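Local coordinates for glutathione peroxidase (Trypanosoma cruzi, PDB 3E0U), which probably reduces hydroperoxides as a glutathione peroxidase-family enzyme built on the thioredoxin fold, at residues A[155-158]-A[159-163]. Sequence-based numbering, arbitrary orientation.
Sequences KKLL and PLLGG
Leu157 O accepts a hydrogen bond from Leu160 N (2.8 Å, N-H...O angle 152°), closing a type I beta turn with Leu158 and Pro159 at its corners that carries the chain out of helix 150-157, the last helix of this thioredoxin fold. The donor lies well above the carbonyl plane, 51° out of it. The same oxygen takes a second, weak bond from Leu161 N at 3.4 Å, so two successive amides converge on one carbonyl. The leucine side chains also meet: CG of Leu161 sits 3.9 Å from CD2 of Leu157, while its CD1 reaches both CD1 of Leu157 and, at 3.9 Å, CD2 of Leu158. Leu161 thus touches two consecutive residues, its branches running aslant across theirs. With CG anti to the nitrogen (chi1 -168°), Leu157 directs its branch to the Leu161 side, where both methyls touch it. Pro159 has no N-H to offer; its CD lies 3.3 Å from Lys156 O and its CG is near Lys155 O, which sets the ring against these two carbonyl oxygens. Leu160 also touches Leu133 and Val141 of the sheet; Leu157, Leu158 and Leu161 meet Tyr54 of helix 43-54, and Pro27 lies against Leu157, Leu160 and Leu161. The arrangement therefore joins the end of the helix to both sheet and neighbouring helix, away from the predicted active-site Cys37. Leu161 centres an inverse gamma turn, within which Gly162 N makes a weak 3.1 Å bond to Leu160 O.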
ATOM      1  N   LYS A 155       2.376  15.843   3.509  1.00 48.84           N
ATOM      2  CA  LYS A 155       1.281  16.789   3.561  1.00 49.96           C
ATOM      3  C   LYS A 155       0.006  16.139   4.131  1.00 48.57           C
ATOM      4  O   LYS A 155      -0.672  16.738   4.963  1.00 48.58           O
ATOM      5  CB  LYS A 155       0.990  17.369   2.164  1.00 50.78           C
ATOM      6  CG  LYS A 155       1.744  18.623   1.779  1.00 52.67           C
ATOM      7  CD  LYS A 155       1.187  19.195   0.451  1.00 53.26           C
ATOM      8  CE  LYS A 155      -0.208  19.870   0.575  1.00 54.09           C
ATOM      9  NZ  LYS A 155      -0.226  21.395   0.566  1.00 53.62           N
ATOM     10  N   LYS A 156      -0.368  14.961   3.627  1.00 48.19           N
ATOM     11  CA  LYS A 156      -1.552  14.228   4.136  1.00 47.30           C
ATOM     12  C   LYS A 156      -1.299  13.339   5.387  1.00 46.16           C
ATOM     13  O   LYS A 156      -2.137  13.257   6.287  1.00 47.19           O
ATOM     14  CB  LYS A 156      -2.162  13.370   3.029  1.00 47.72           C
ATOM     15  CG  LYS A 156      -2.201  14.015   1.659  1.00 48.85           C
ATOM     16  CD  LYS A 156      -3.068  15.293   1.599  1.00 48.73           C
ATOM     17  CE  LYS A 156      -3.330  15.686   0.077  1.00 48.38           C
ATOM     18  NZ  LYS A 156      -4.180  17.003  -0.054  1.00 49.04           N
ATOM     19  N   LEU A 157      -0.110  12.740   5.460  1.00 45.32           N
ATOM     20  CA  LEU A 157       0.291  11.839   6.551  1.00 43.95           C
ATOM     21  C   LEU A 157       0.586  12.481   7.932  1.00 43.42           C
ATOM     22  O   LEU A 157       0.144  11.954   8.963  1.00 42.23           O
ATOM     23  CB  LEU A 157       1.456  10.972   6.066  1.00 43.34           C
ATOM     24  CG  LEU A 157       1.992   9.737   6.813  1.00 44.42           C
ATOM     25  CD1 LEU A 157       3.483   9.820   7.147  1.00 44.56           C
ATOM     26  CD2 LEU A 157       1.129   9.364   8.000  1.00 40.75           C
ATOM     27  N   LEU A 158       1.314  13.599   7.979  1.00 41.85           N
ATOM     28  CA  LEU A 158       1.634  14.245   9.274  1.00 40.89           C
ATOM     29  C   LEU A 158       0.429  14.676  10.161  1.00 39.93           C
ATOM     30  O   LEU A 158       0.583  14.776  11.397  1.00 38.61           O
ATOM     31  CB  LEU A 158       2.622  15.400   9.075  1.00 40.02           C
ATOM     32  CG  LEU A 158       3.993  14.915   8.551  1.00 39.20           C
ATOM     33  CD1 LEU A 158       4.717  16.114   7.869  1.00 38.15           C
ATOM     34  CD2 LEU A 158       4.811  14.339   9.718  1.00 38.93           C
ATOM     35  N   PRO A 159      -0.704  15.088   9.545  1.00 39.20           N
ATOM     36  CA  PRO A 159      -1.910  15.237  10.375  1.00 39.61           C
ATOM     37  C   PRO A 159      -2.654  13.907  10.714  1.00 40.14           C
ATOM     38  O   PRO A 159      -3.784  13.978  11.215  1.00 42.09           O
ATOM     39  CB  PRO A 159      -2.828  16.149   9.532  1.00 39.03           C
ATOM     40  CG  PRO A 159      -2.011  16.639   8.392  1.00 38.00           C
ATOM     41  CD  PRO A 159      -0.904  15.630   8.188  1.00 38.50           C
ATOM     42  N   LEU A 160      -2.053  12.738  10.427  1.00 38.91           N
ATOM     43  CA  LEU A 160      -2.597  11.412  10.811  1.00 38.32           C
ATOM     44  C   LEU A 160      -1.774  10.729  11.928  1.00 38.24           C
ATOM     45  O   LEU A 160      -2.206   9.661  12.485  1.00 41.24           O
ATOM     46  CB  LEU A 160      -2.752  10.444   9.600  1.00 37.33           C
ATOM     47  CG  LEU A 160      -3.725  10.738   8.450  1.00 36.93           C
ATOM     48  CD1 LEU A 160      -3.890   9.608   7.438  1.00 37.63           C
ATOM     49  CD2 LEU A 160      -5.085  11.100   9.022  1.00 39.37           C
ATOM     50  N   LEU A 161      -0.560  11.202  12.168  1.00 40.17           N
ATOM     51  CA  LEU A 161       0.309  10.669  13.213  1.00 43.80           C
ATOM     52  C   LEU A 161      -0.008  11.368  14.550  1.00 48.77           C
ATOM     53  O   LEU A 161       0.875  11.960  15.205  1.00 48.94           O
ATOM     54  CB  LEU A 161       1.764  10.922  12.832  1.00 42.74           C
ATOM     55  CG  LEU A 161       2.367  10.143  11.656  1.00 42.35           C
ATOM     56  CD1 LEU A 161       3.531  10.918  11.026  1.00 40.97           C
ATOM     57  CD2 LEU A 161       2.822   8.784  12.153  1.00 42.11           C
ATOM     58  N   GLY A 162      -1.296  11.365  14.882  1.00 52.10           N
ATOM     59  CA  GLY A 162      -1.870  11.997  16.064  1.00 55.95           C
ATOM     60  C   GLY A 162      -3.337  11.661  15.913  1.00 58.76           C
ATOM     61  O   GLY A 162      -4.163  11.885  16.812  1.00 60.16           O
ATOM     62  N   GLY A 163      -3.651  11.099  14.735  1.00 62.32           N
ATOM     63  CA  GLY A 163      -4.965  10.572  14.375  1.00 66.02           C
ATOM     64  C   GLY A 163      -5.854  11.435  13.493  1.00 68.40           C
ATOM     65  O   GLY A 163      -6.433  10.957  12.516  1.00 69.52           O
TER